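Phenol hydroxylase component phL (PDB 3U52) probably forms the beta subunit of a multicomponent phenol hydroxylase, a mostly helical partner of the catalytic diiron subunit in phenol oxidation. Local coordinates at residues D[30-35]-D[76-81]; D[94-99]-D[164-169]; D[121-126]-D[229-234]; D[134-139]-D[204-209]; D[266-271]-D[322-327]. All blocks are in the same frame, centred on the assembly; numbering follows the deposited sequence.

Contact 1: residues D[30-35]-D[76-81]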
# COMPACT_ATOMS: atom_id res chain seq x y z
N THR D 30 13.26 14.96 2.11
CA THR D 30 12.14 14.54 1.26
C THR D 30 12.51 13.27 0.49
O THR D 30 13.69 12.91 0.38
CB THR D 30 11.75 15.62 0.29
OG1 THR D 30 12.83 15.85 -0.61
CG2 THR D 30 11.47 16.94 1.04
N ARG D 31 11.50 12.58 -0.03
CA ARG D 31 11.73 11.46 -0.95
C ARG D 31 12.56 11.92 -2.15
O ARG D 31 13.51 11.23 -2.56
CB ARG D 31 10.41 10.81 -1.39
CG ARG D 31 9.63 10.04 -0.26
CD ARG D 31 9.72 8.50 -0.29
NE ARG D 31 9.08 7.86 0.90
CZ ARG D 31 9.70 7.06 1.79
NH1 ARG D 31 10.99 6.76 1.68
NH2 ARG D 31 9.04 6.55 2.83
N TYR D 32 12.23 13.09 -2.71
CA TYR D 32 13.00 13.66 -3.83
C TYR D 32 14.45 13.84 -3.46
O TYR D 32 15.31 13.46 -4.24
CB TYR D 32 12.39 14.98 -4.34
CG TYR D 32 13.18 15.57 -5.48
CD1 TYR D 32 13.15 15.01 -6.76
CD2 TYR D 32 14.02 16.66 -5.28
CE1 TYR D 32 13.91 15.57 -7.81
CE2 TYR D 32 14.77 17.20 -6.32
CZ TYR D 32 14.71 16.65 -7.57
OH TYR D 32 15.48 17.21 -8.58
N GLN D 33 14.73 14.42 -2.28
CA GLN D 33 16.11 14.64 -1.85
C GLN D 33 16.90 13.34 -1.72
O GLN D 33 17.97 13.25 -2.33
CB GLN D 33 16.25 15.46 -0.57
CG GLN D 33 15.79 16.93 -0.76
CD GLN D 33 15.63 17.68 0.55
OE1 GLN D 33 15.21 17.12 1.54
NE2 GLN D 33 15.93 18.97 0.54
N GLU D 34 16.39 12.36 -0.98
CA GLU D 34 17.09 11.08 -0.81
C GLU D 34 17.34 10.32 -2.13
O GLU D 34 18.27 9.51 -2.23
CB GLU D 34 16.40 10.17 0.25
CG GLU D 34 16.45 10.85 1.60
CD GLU D 34 16.08 9.99 2.82
OE1 GLU D 34 15.29 9.04 2.69
OE2 GLU D 34 16.56 10.33 3.94
N ALA D 35 16.49 10.59 -3.10
CA ALA D 35 16.53 9.85 -4.34
C ALA D 35 17.42 10.47 -5.37
O ALA D 35 17.77 9.79 -6.33
CB ALA D 35 15.11 9.69 -4.93
N PRO D 76 11.75 21.56 -10.13
CA PRO D 76 10.59 22.18 -9.46
C PRO D 76 9.41 21.21 -9.23
O PRO D 76 8.68 21.39 -8.26
CB PRO D 76 10.17 23.33 -10.40
CG PRO D 76 11.33 23.53 -11.34
CD PRO D 76 12.10 22.23 -11.40
N ARG D 77 9.21 20.23 -10.11
CA ARG D 77 8.17 19.21 -9.97
C ARG D 77 8.53 18.15 -8.89
O ARG D 77 7.67 17.39 -8.45
CB ARG D 77 7.94 18.51 -11.33
CG ARG D 77 7.60 19.42 -12.52
CD ARG D 77 7.87 18.65 -13.83
NE ARG D 77 9.22 18.06 -13.87
CZ ARG D 77 9.63 17.15 -14.77
NH1 ARG D 77 8.86 16.81 -15.76
NH2 ARG D 77 10.85 16.63 -14.69
N GLN D 78 9.80 18.09 -8.49
CA GLN D 78 10.29 17.08 -7.51
C GLN D 78 10.03 15.62 -7.93
O GLN D 78 9.66 14.76 -7.12
CB GLN D 78 9.72 17.39 -6.14
CG GLN D 78 9.90 18.86 -5.79
CD GLN D 78 11.18 19.15 -5.11
OE1 GLN D 78 12.11 19.74 -5.72
NE2 GLN D 78 11.26 18.77 -3.83
N PHE D 79 10.23 15.33 -9.21
CA PHE D 79 10.01 14.01 -9.73
C PHE D 79 11.20 13.10 -9.38
O PHE D 79 12.28 13.23 -9.92
CB PHE D 79 9.84 14.06 -11.26
CG PHE D 79 8.46 14.42 -11.74
CD1 PHE D 79 8.20 14.44 -13.11
CD2 PHE D 79 7.43 14.75 -10.87
CE1 PHE D 79 6.91 14.79 -13.59
CE2 PHE D 79 6.14 15.10 -11.35
CZ PHE D 79 5.87 15.10 -12.70
N TYR D 80 10.97 12.16 -8.47
CA TYR D 80 11.76 10.93 -8.42
C TYR D 80 10.92 9.95 -9.18
O TYR D 80 9.80 10.32 -9.63
CB TYR D 80 12.07 10.51 -6.97
CG TYR D 80 10.84 10.35 -6.13
CD1 TYR D 80 10.31 9.10 -5.89
CD2 TYR D 80 10.21 11.44 -5.57
CE1 TYR D 80 9.15 8.93 -5.15
CE2 TYR D 80 9.07 11.28 -4.82
CZ TYR D 80 8.54 10.01 -4.62
OH TYR D 80 7.39 9.82 -3.87
N TYR D 81 11.38 8.70 -9.34
CA TYR D 81 10.72 7.76 -10.23
C TYR D 81 9.22 7.58 -9.91
O TYR D 81 8.39 7.63 -10.81
CB TYR D 81 11.40 6.39 -10.20
CG TYR D 81 10.75 5.38 -11.09
CD1 TYR D 81 11.17 5.21 -12.41
CD2 TYR D 81 9.71 4.57 -10.62
CE1 TYR D 81 10.59 4.26 -13.23
CE2 TYR D 81 9.13 3.59 -11.45
CZ TYR D 81 9.58 3.46 -12.74
OH TYR D 81 9.04 2.51 -13.54
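Tyr32 lays one face of its ring against the backbone of Gln78, whose CA stands 3.9 Å from the ring centroid and 23° off the normal, a CH-pi contact displaced toward the rim. Its CD1 comes to 3.4 Å from Gln78 C, and the Phe79 carbonyl meets the ring edge, with O lying 3.5 Å from Tyr32 CE1. The Gln78 side chain bends at chi2 and crosses the tyrosine at about a right angle. A second CH-pi contact runs the other way: Arg31 CB sits over the Tyr80 ring, 4.1 Å from its centroid, and Ala35 CB touches Tyr80 CB at 3.8 Å. A first torsion close to 180° (chi1 179°) swings the Tyr32 ring out from its helix along the 76-81 backbone, and its hydroxyl is bonded by Asp75 N. Replacing Tyr32 with an alanine would probably uncover Gln78 CA and leave Asp75 N without its acceptor. The helical turn that carries Arg31, Tyr32 and Ala35 starts at a capping box, in which Thr30 OG1 accepts from Gln33 N at 2.9 Å and Gln33 OE1 from Thr30 N. Arg31 sends its guanidinium away, to an acidic side chain of another protein's chain. Helix 147-175 packs on Tyr32 and Phe79, helix 251-274 takes Pro76 and Arg77, and Tyr80 is the N-cap of helix 81-105.

Contact 2: residues D[94-99]-D[164-169]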
# COMPACT_ATOMS: atom_id res chain seq x y z
N SER D 94 -6.59 9.56 -19.21
CA SER D 94 -7.45 10.41 -20.02
C SER D 94 -7.13 10.24 -21.50
O SER D 94 -8.02 10.33 -22.34
CB SER D 94 -7.26 11.89 -19.63
OG SER D 94 -7.74 12.15 -18.32
N ALA D 95 -5.85 10.04 -21.84
CA ALA D 95 -5.47 9.93 -23.25
C ALA D 95 -6.00 8.64 -23.84
O ALA D 95 -6.46 8.65 -24.95
CB ALA D 95 -3.95 10.06 -23.42
N GLU D 96 -5.96 7.54 -23.10
CA GLU D 96 -6.43 6.23 -23.59
C GLU D 96 -7.94 6.24 -23.84
O GLU D 96 -8.42 5.64 -24.78
CB GLU D 96 -6.14 5.09 -22.61
CG GLU D 96 -4.67 4.68 -22.58
CD GLU D 96 -4.06 4.46 -23.96
OE1 GLU D 96 -4.62 3.67 -24.76
OE2 GLU D 96 -2.99 5.06 -24.23
N THR D 97 -8.65 6.92 -22.97
CA THR D 97 -10.10 7.06 -23.08
C THR D 97 -10.48 7.95 -24.28
O THR D 97 -11.44 7.65 -24.96
CB THR D 97 -10.62 7.60 -21.73
OG1 THR D 97 -10.76 6.45 -20.88
CG2 THR D 97 -11.94 8.24 -21.87
N SER D 98 -9.71 9.01 -24.54
CA SER D 98 -9.95 9.86 -25.73
C SER D 98 -9.69 9.13 -27.03
O SER D 98 -10.43 9.28 -27.97
CB SER D 98 -9.15 11.14 -25.66
OG SER D 98 -9.57 11.84 -24.51
N PHE D 99 -8.62 8.32 -27.07
CA PHE D 99 -8.36 7.41 -28.21
C PHE D 99 -9.46 6.39 -28.46
O PHE D 99 -9.86 6.17 -29.60
CB PHE D 99 -6.95 6.73 -28.10
CG PHE D 99 -5.85 7.56 -28.67
CD1 PHE D 99 -5.30 8.61 -27.95
CD2 PHE D 99 -5.44 7.35 -29.99
CE1 PHE D 99 -4.32 9.43 -28.51
CE2 PHE D 99 -4.47 8.17 -30.57
CZ PHE D 99 -3.90 9.20 -29.84
N GLY D 164 5.44 10.17 -29.42
CA GLY D 164 5.62 9.59 -30.76
C GLY D 164 4.69 8.44 -30.97
O GLY D 164 4.09 8.31 -32.07
N GLN D 165 4.48 7.64 -29.91
CA GLN D 165 3.48 6.54 -29.98
C GLN D 165 2.03 7.01 -30.15
O GLN D 165 1.33 6.51 -31.01
CB GLN D 165 3.64 5.53 -28.82
CG GLN D 165 4.95 4.76 -28.94
CD GLN D 165 5.28 3.91 -27.75
OE1 GLN D 165 6.04 2.97 -27.85
NE2 GLN D 165 4.72 4.25 -26.62
N TYR D 166 1.59 8.00 -29.38
CA TYR D 166 0.29 8.64 -29.64
C TYR D 166 0.10 9.15 -31.09
O TYR D 166 -0.96 8.92 -31.68
CB TYR D 166 0.06 9.80 -28.68
CG TYR D 166 -0.31 9.29 -27.31
CD1 TYR D 166 0.21 9.87 -26.16
CD2 TYR D 166 -1.20 8.24 -27.17
CE1 TYR D 166 -0.13 9.38 -24.88
CE2 TYR D 166 -1.55 7.73 -25.90
CZ TYR D 166 -1.01 8.30 -24.78
OH TYR D 166 -1.36 7.82 -23.53
N LEU D 167 1.11 9.84 -31.63
CA LEU D 167 1.04 10.37 -33.02
C LEU D 167 0.94 9.21 -34.01
O LEU D 167 0.12 9.24 -34.94
CB LEU D 167 2.25 11.30 -33.32
CG LEU D 167 2.36 12.67 -32.66
CD1 LEU D 167 3.81 13.21 -32.76
CD2 LEU D 167 1.35 13.68 -33.22
N SER D 168 1.75 8.17 -33.82
CA SER D 168 1.58 6.91 -34.53
C SER D 168 0.16 6.34 -34.53
O SER D 168 -0.36 5.86 -35.56
CB SER D 168 2.52 5.87 -33.95
OG SER D 168 3.84 6.33 -34.07
N ARG D 169 -0.48 6.33 -33.35
CA ARG D 169 -1.80 5.75 -33.23
C ARG D 169 -2.88 6.53 -33.95
O ARG D 169 -3.87 5.97 -34.39
CB ARG D 169 -2.17 5.64 -31.76
CG ARG D 169 -1.49 4.44 -31.11
CD ARG D 169 -2.48 3.89 -30.15
NE ARG D 169 -2.02 4.17 -28.84
CZ ARG D 169 -2.77 4.27 -27.75
NH1 ARG D 169 -4.10 4.18 -27.78
NH2 ARG D 169 -2.13 4.49 -26.62
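Ala95 faces Tyr166 and Phe99 faces Arg169 where the long helices 81-105 and 147-175 of the helical bundle pack side by side and nearly parallel, the segment axes 12.1 Å apart and 9° from alignment. Long side chains fill that distance. Arg169 grips Glu96 end-on: NH2 bonds OE2 at 2.6 Å, in the guanidinium plane and on the syn lone pair, while NH1 reaches OE1 at 3.1 Å from a more tilted position. Glu96 OE2 also accepts from Tyr166 OH, longer at 3.3 Å, on its anti side. Glu96 comes to both donors because its chain bends at chi2 (-49°). Next to this polar cluster the Arg169 guanidinium lies over a face of the Phe99 ring, tilted 45° to it, with CZ 4.9 Å from the centroid, a cation-pi contact. Phe99 and Tyr166 have nearly parallel rings slid well apart, Phe99 CE1 touching Tyr166 CD2 at 3.6 Å, and Ala95 CB packs on Tyr166 CZ. An acidic side chain of another protein's chain lies close to Glu96 OE2, so the salt bridge and phenol hydroxyl probably help keep this carboxylate ionised.

Contact 3: residues D[121-126]-D[229-234]. With XE (xenon), chain B.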
# COMPACT_ATOMS: atom_id res chain seq x y z
N ARG D 121 0.43 14.27 -43.42
CA ARG D 121 1.48 15.11 -44.00
C ARG D 121 1.96 16.20 -43.04
O ARG D 121 3.15 16.53 -43.04
CB ARG D 121 1.02 15.73 -45.35
CG ARG D 121 2.04 16.68 -45.97
CD ARG D 121 1.66 17.10 -47.40
NE ARG D 121 2.76 17.81 -48.06
CZ ARG D 121 2.83 19.12 -48.24
NH1 ARG D 121 1.84 19.94 -47.86
NH2 ARG D 121 3.90 19.63 -48.86
N LEU D 122 1.05 16.75 -42.24
CA LEU D 122 1.43 17.89 -41.40
C LEU D 122 1.71 17.51 -39.94
O LEU D 122 2.54 18.14 -39.30
CB LEU D 122 0.33 18.96 -41.46
CG LEU D 122 0.08 19.48 -42.88
CD1 LEU D 122 -1.09 20.46 -42.87
CD2 LEU D 122 1.36 20.12 -43.43
N LEU D 123 1.02 16.48 -39.46
CA LEU D 123 1.03 16.09 -38.02
C LEU D 123 1.80 14.80 -37.76
O LEU D 123 2.74 14.78 -36.97
CB LEU D 123 -0.41 15.97 -37.47
CG LEU D 123 -0.50 15.67 -35.96
CD1 LEU D 123 0.15 16.81 -35.18
CD2 LEU D 123 -1.93 15.48 -35.54
N VAL D 124 1.42 13.72 -38.42
CA VAL D 124 2.00 12.43 -38.08
C VAL D 124 3.54 12.35 -38.21
O VAL D 124 4.17 11.70 -37.36
CB VAL D 124 1.23 11.23 -38.75
CG1 VAL D 124 1.92 9.92 -38.51
CG2 VAL D 124 -0.24 11.20 -38.21
N PRO D 125 4.17 13.01 -39.24
CA PRO D 125 5.64 12.83 -39.31
C PRO D 125 6.45 13.43 -38.14
O PRO D 125 7.61 13.09 -37.96
CB PRO D 125 6.02 13.45 -40.68
CG PRO D 125 4.71 13.45 -41.49
CD PRO D 125 3.65 13.74 -40.40
N LEU D 126 5.82 14.27 -37.33
CA LEU D 126 6.38 14.68 -36.07
C LEU D 126 6.79 13.51 -35.15
O LEU D 126 7.61 13.73 -34.27
CB LEU D 126 5.42 15.61 -35.30
CG LEU D 126 5.04 16.95 -35.96
CD1 LEU D 126 4.15 17.76 -35.00
CD2 LEU D 126 6.30 17.72 -36.25
N LEU D 229 3.85 26.19 -32.04
CA LEU D 229 3.41 26.24 -33.44
C LEU D 229 2.42 25.15 -33.74
O LEU D 229 1.36 25.39 -34.31
CB LEU D 229 4.59 26.15 -34.42
CG LEU D 229 4.25 26.14 -35.93
CD1 LEU D 229 3.59 27.45 -36.36
CD2 LEU D 229 5.52 25.88 -36.73
N VAL D 230 2.77 23.93 -33.36
CA VAL D 230 1.96 22.75 -33.71
C VAL D 230 0.70 22.56 -32.82
O VAL D 230 -0.43 22.40 -33.34
CB VAL D 230 2.82 21.47 -33.75
CG1 VAL D 230 1.93 20.26 -34.10
CG2 VAL D 230 3.93 21.60 -34.79
N TYR D 231 0.87 22.56 -31.50
CA TYR D 231 -0.24 22.17 -30.62
C TYR D 231 -1.06 23.33 -30.12
O TYR D 231 -2.08 23.10 -29.45
CB TYR D 231 0.25 21.27 -29.47
CG TYR D 231 0.95 20.03 -29.99
CD1 TYR D 231 2.32 19.94 -30.01
CD2 TYR D 231 0.22 18.99 -30.53
CE1 TYR D 231 2.97 18.78 -30.52
CE2 TYR D 231 0.84 17.86 -31.03
CZ TYR D 231 2.21 17.76 -31.02
OH TYR D 231 2.79 16.62 -31.55
N ASP D 232 -0.63 24.55 -30.42
CA ASP D 232 -1.44 25.72 -30.22
C ASP D 232 -1.91 26.32 -31.53
O ASP D 232 -3.11 26.35 -31.79
CB ASP D 232 -0.68 26.79 -29.46
CG ASP D 232 -0.73 26.58 -27.95
OD1 ASP D 232 -1.45 25.66 -27.47
OD2 ASP D 232 -0.00 27.33 -27.24
N LYS D 233 -0.97 26.80 -32.34
CA LYS D 233 -1.34 27.53 -33.56
C LYS D 233 -1.92 26.65 -34.67
O LYS D 233 -3.03 26.91 -35.13
CB LYS D 233 -0.21 28.47 -34.02
CG LYS D 233 -0.05 29.55 -32.97
CD LYS D 233 1.20 30.35 -33.15
CE LYS D 233 1.77 30.86 -31.82
NZ LYS D 233 0.88 31.82 -31.11
N MET D 234 -1.22 25.58 -35.05
CA MET D 234 -1.80 24.62 -35.97
C MET D 234 -3.09 24.03 -35.41
O MET D 234 -4.06 23.84 -36.17
CB MET D 234 -0.80 23.53 -36.28
CG MET D 234 -0.88 22.99 -37.67
SD MET D 234 0.65 22.10 -38.15
CE MET D 234 1.88 23.36 -37.77
XE XE B . 1.68 24.03 -26.60
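The turn joining helix 113-122 to helix 126-143 packs through Leu123 and Leu126 on Val230 and Tyr231, at a pi-type turn of helix 211-240. Leu126 and Val230 meet tip to tip, CD1 on CG1 at 3.5 Å, tighter than usual van der Waals contact. The same methyl of Leu126 lies 3.9 Å from Tyr231 OH. An extended first torsion (chi1 -176°) carries Leu123 CD1 to 4.0 Å from Val230 CG1. That valine methyl is thus touched by both leucines, and it also rests over the centre of its neighbour's ring, Tyr231. A type I turn from Leu123 to Leu126 sets the two leucines side by side, closed by Leu126 N to Leu123 O. Leu167 of helix 147-175 and Leu300 of helix 276-302 extend the apolar cluster. On the other helix the wider turn is closed by Met234 N to Leu229 O at 2.7 Å, and Asp232 within it puts OD1 3.6 Å from a bound xenon. Tyr227 and Tyr257 complete that pocket. In this all-helical bundle, leucines of an inter-helix turn pack on a helix widened into a pi-type turn, with the xenon pocket beside it.

Contact 4: residues D[134-139]-D[204-209]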
# COMPACT_ATOMS: atom_id res chain seq x y z
N ASN D 134 13.77 11.67 -28.23
CA ASN D 134 14.06 10.50 -27.39
C ASN D 134 15.56 10.16 -27.41
O ASN D 134 16.18 10.00 -26.36
CB ASN D 134 13.19 9.29 -27.81
CG ASN D 134 13.66 7.98 -27.25
OD1 ASN D 134 14.29 7.19 -27.96
ND2 ASN D 134 13.35 7.71 -25.97
N MET D 135 16.15 10.06 -28.61
CA MET D 135 17.56 9.65 -28.72
C MET D 135 18.50 10.70 -28.09
O MET D 135 19.47 10.34 -27.37
CB MET D 135 17.94 9.35 -30.17
CG MET D 135 17.16 8.20 -30.81
SD MET D 135 17.67 8.07 -32.51
CE MET D 135 19.36 7.47 -32.26
N ASN D 136 18.21 11.98 -28.31
CA ASN D 136 19.05 13.06 -27.75
C ASN D 136 19.02 13.12 -26.24
O ASN D 136 20.03 13.35 -25.59
CB ASN D 136 18.64 14.41 -28.33
CG ASN D 136 18.97 14.53 -29.80
OD1 ASN D 136 18.35 15.30 -30.55
ND2 ASN D 136 19.95 13.75 -30.23
N ASN D 137 17.84 12.87 -25.66
CA ASN D 137 17.71 12.83 -24.21
C ASN D 137 18.27 11.59 -23.58
O ASN D 137 18.75 11.68 -22.45
CB ASN D 137 16.22 13.06 -23.82
CG ASN D 137 15.81 14.53 -24.02
OD1 ASN D 137 14.94 14.89 -24.87
ND2 ASN D 137 16.43 15.38 -23.24
N ALA D 138 18.21 10.42 -24.25
CA ALA D 138 19.00 9.28 -23.80
C ALA D 138 20.49 9.56 -23.76
O ALA D 138 21.18 9.17 -22.79
CB ALA D 138 18.74 8.02 -24.66
N LYS D 139 21.00 10.18 -24.81
CA LYS D 139 22.41 10.67 -24.80
C LYS D 139 22.74 11.56 -23.57
O LYS D 139 23.72 11.30 -22.86
CB LYS D 139 22.78 11.33 -26.14
CG LYS D 139 24.28 11.66 -26.41
CD LYS D 139 24.49 13.15 -26.20
CE LYS D 139 25.73 13.80 -26.93
NZ LYS D 139 26.98 13.10 -26.66
N ASP D 204 21.27 16.48 -37.85
CA ASP D 204 22.37 17.32 -37.35
C ASP D 204 22.50 17.29 -35.81
O ASP D 204 23.60 17.16 -35.26
CB ASP D 204 22.22 18.76 -37.85
CG ASP D 204 22.56 18.93 -39.36
OD1 ASP D 204 23.07 17.99 -40.07
OD2 ASP D 204 22.26 20.04 -39.85
N THR D 205 21.38 17.40 -35.12
CA THR D 205 21.41 17.28 -33.65
C THR D 205 21.99 15.96 -33.13
O THR D 205 22.63 15.93 -32.07
CB THR D 205 20.03 17.53 -33.02
OG1 THR D 205 19.18 16.36 -33.19
CG2 THR D 205 19.39 18.78 -33.61
N LEU D 206 21.79 14.88 -33.88
CA LEU D 206 22.17 13.55 -33.46
C LEU D 206 23.68 13.35 -33.43
O LEU D 206 24.21 12.34 -32.97
CB LEU D 206 21.48 12.52 -34.37
CG LEU D 206 19.95 12.34 -34.22
CD1 LEU D 206 19.43 11.31 -35.21
CD2 LEU D 206 19.59 11.84 -32.81
N VAL D 207 24.40 14.35 -33.93
CA VAL D 207 25.83 14.26 -34.07
C VAL D 207 26.50 15.28 -33.11
O VAL D 207 27.71 15.32 -32.96
CB VAL D 207 26.06 14.44 -35.61
CG1 VAL D 207 26.89 15.59 -35.95
CG2 VAL D 207 26.36 13.09 -36.29
N VAL D 208 25.70 16.06 -32.39
CA VAL D 208 26.23 17.03 -31.40
C VAL D 208 26.91 16.27 -30.26
O VAL D 208 26.36 15.30 -29.74
CB VAL D 208 25.08 17.97 -30.86
CG1 VAL D 208 25.52 18.81 -29.61
CG2 VAL D 208 24.57 18.86 -31.96
N ASP D 209 28.12 16.69 -29.89
CA ASP D 209 28.90 16.07 -28.79
C ASP D 209 28.60 16.63 -27.40
O ASP D 209 28.61 15.90 -26.41
CB ASP D 209 30.42 16.29 -29.01
CG ASP D 209 31.02 15.41 -30.12
OD1 ASP D 209 30.59 14.24 -30.29
OD2 ASP D 209 31.93 15.92 -30.82
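Apolar contact centres on Leu206, whose CD2 packs against Met135 CB at 4.0 Å. A bound xenon lies about 4 Å from the Leu206 side chain. Leu206 CG is anti to its carbonyl carbon (chi1 -71°), and this brings the isobutyl end to helix 126-143. Side-chain packing of a more polar kind comes from Asn136, which crosses both Leu206 and Thr205 at about a right angle. Shortening Asn136 to an alanine would probably open a gap between helix 126-143 and the Thr205-Leu206 turn, leaving the leucine methyl less firmly packed. Leu206 sits in a type I turn, Thr205 to Val208, that links helix 196-205 to helix 211-240 in this all-helical fold. Within helix 196-205, Thr205 OG1 bonds Val202 O. Polar contact across the segments falls to Lys139. Bent at chi2, the lysine passes its CE 3.2 Å from Val208 O and gives a weak hydrogen bond from NZ to Asp209 O, also 3.2 Å. The stronger partner of the ammonium is Asp143, a salt bridge one turn along helix 126-143.

Contact 5: residues D[266-271]-D[322-327]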
# COMPACT_ATOMS: atom_id res chain seq x y z
N ALA D 266 13.85 26.23 -15.05
CA ALA D 266 14.70 26.18 -13.84
C ALA D 266 16.17 25.80 -14.18
O ALA D 266 17.11 26.36 -13.60
CB ALA D 266 14.14 25.26 -12.81
N MET D 267 16.37 24.85 -15.11
CA MET D 267 17.71 24.47 -15.51
C MET D 267 18.45 25.62 -16.25
O MET D 267 19.60 25.93 -15.92
CB MET D 267 17.68 23.24 -16.41
CG MET D 267 19.08 22.84 -16.97
SD MET D 267 18.91 21.31 -17.95
CE MET D 267 18.14 21.97 -19.44
N MET D 268 17.79 26.25 -17.23
CA MET D 268 18.34 27.46 -17.86
C MET D 268 18.66 28.59 -16.87
O MET D 268 19.71 29.17 -16.96
CB MET D 268 17.44 27.97 -18.98
CG MET D 268 17.50 27.13 -20.27
SD MET D 268 19.16 26.94 -20.98
CE MET D 268 19.37 28.60 -21.66
N LYS D 269 17.77 28.89 -15.93
CA LYS D 269 18.04 29.95 -14.94
C LYS D 269 19.31 29.72 -14.13
O LYS D 269 20.05 30.66 -13.87
CB LYS D 269 16.90 30.13 -13.95
CG LYS D 269 15.71 30.91 -14.50
CD LYS D 269 14.83 31.44 -13.34
CE LYS D 269 14.89 32.96 -13.22
NZ LYS D 269 14.25 33.61 -14.43
N ALA D 270 19.55 28.46 -13.72
CA ALA D 270 20.69 28.13 -12.88
C ALA D 270 21.99 28.12 -13.67
O ALA D 270 23.02 28.57 -13.16
CB ALA D 270 20.46 26.79 -12.16
N VAL D 271 21.95 27.62 -14.92
CA VAL D 271 23.15 27.56 -15.78
C VAL D 271 23.57 28.97 -16.30
O VAL D 271 24.73 29.37 -16.19
CB VAL D 271 22.96 26.53 -16.92
CG1 VAL D 271 24.17 26.45 -17.80
CG2 VAL D 271 22.72 25.15 -16.33
N LYS D 322 14.91 36.06 -22.84
CA LYS D 322 15.20 37.32 -22.13
C LYS D 322 15.22 37.18 -20.63
O LYS D 322 16.02 37.84 -19.97
CB LYS D 322 14.23 38.43 -22.54
CG LYS D 322 14.74 39.22 -23.74
CD LYS D 322 13.69 40.20 -24.29
CE LYS D 322 14.23 40.85 -25.55
NZ LYS D 322 13.20 40.80 -26.64
N LYS D 323 14.39 36.30 -20.08
CA LYS D 323 14.43 35.97 -18.65
C LYS D 323 15.79 35.43 -18.18
O LYS D 323 16.14 35.58 -17.00
CB LYS D 323 13.36 34.94 -18.29
CG LYS D 323 11.93 35.49 -18.28
CD LYS D 323 10.91 34.35 -17.99
CE LYS D 323 9.57 34.87 -17.38
NZ LYS D 323 8.77 33.80 -16.61
N PHE D 324 16.55 34.79 -19.07
CA PHE D 324 17.85 34.23 -18.71
C PHE D 324 19.00 35.16 -19.05
O PHE D 324 20.16 34.76 -18.92
CB PHE D 324 18.11 32.88 -19.38
CG PHE D 324 16.92 31.96 -19.40
CD1 PHE D 324 16.56 31.33 -20.57
CD2 PHE D 324 16.17 31.73 -18.25
CE1 PHE D 324 15.46 30.50 -20.62
CE2 PHE D 324 15.08 30.89 -18.28
CZ PHE D 324 14.73 30.27 -19.46
N GLU D 325 18.67 36.38 -19.49
CA GLU D 325 19.64 37.37 -19.92
C GLU D 325 20.26 36.87 -21.22
O GLU D 325 21.49 36.87 -21.36
CB GLU D 325 20.76 37.60 -18.86
CG GLU D 325 20.33 38.17 -17.48
CD GLU D 325 21.27 37.72 -16.31
OE1 GLU D 325 22.04 38.57 -15.79
OE2 GLU D 325 21.24 36.51 -15.92
N LEU D 326 19.43 36.39 -22.14
CA LEU D 326 19.91 35.86 -23.40
C LEU D 326 19.06 36.38 -24.54
O LEU D 326 17.91 36.75 -24.33
CB LEU D 326 19.91 34.32 -23.41
CG LEU D 326 20.82 33.55 -22.46
CD1 LEU D 326 20.37 32.11 -22.31
CD2 LEU D 326 22.26 33.63 -22.92
N GLN D 327 19.61 36.36 -25.74
CA GLN D 327 18.98 37.02 -26.88
C GLN D 327 18.63 36.07 -28.00
O GLN D 327 19.39 35.15 -28.30
CB GLN D 327 19.91 38.10 -27.43
CG GLN D 327 19.20 39.21 -28.18
CD GLN D 327 19.08 40.51 -27.37
OE1 GLN D 327 18.20 40.65 -26.50
NE2 GLN D 327 19.95 41.48 -27.68
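A Schellman motif ending helix 307-322 presents Phe324 and Leu326 to Met268 and Lys269 on helix 251-274. Glu325, with its positive phi (69°), is the C-prime residue; Leu326 N bonds Leu321 O, and Glu325 N bonds Lys322 O at 3.1 Å to close the type I turn. The reversal leaves Phe324 just before the bend and Leu326 just after it, Leu326 pointing at the neighbouring helix and Phe324 bringing its ring round to it. Met268 CB stands 3.6 Å from the Phe324 ring centroid and 11° off the normal, a CH-pi contact placed squarely over one face. From there the methionine bends at chi2 (-56°) and chi3, folding its CE back to touch Leu326 CD1 at 3.7 Å; one side chain thus reaches both apolar residues of the motif. Lys269 takes the ring edge instead, CG lying near its plane at 3.8 Å from Phe324 CE2. Bends at chi3 and chi4 carry its ammonium toward the turn, NZ coming to 3.7 Å from Lys323 O. Lys269 NZ and Lys323 NZ stay 5.9 Å apart, and solvent probably screens these like charges, both lysines being exposed. Around the contact, Ile220 and Leu282 pack on Met268, while Arg279 and Gln283 of helix 276-302 lie against Leu326. The arrangement is that of a capped helix C-terminus docking onto the flank of another helix, its apolar residues inward and its lysines toward solvent.

Overall arrangement
Contacts 2, 3 and 5 are buried, 5 with exposed lysines at its margin; contacts 1 and 4 are partly buried. Contacts 2 and 3 touch through Leu167, which leaves the back of the 164-169 helix and packs among the apolar residues of contact 3. Contact 2 holds a salt bridge, contact 3 is apolar and contact 4 mixed; helix 126-143 of contact 4 continues from the turn of contact 3, and 204-209 leads into the other helix of that contact. Contacts 1 and 5, both pairing a loop with a helical segment by CH-pi packing, meet where Pro76 CG touches Ala266 CB at 3.6 Å. Contacts 1, 2 and 4 border another protein's chain; no other chain touches 3 and 5.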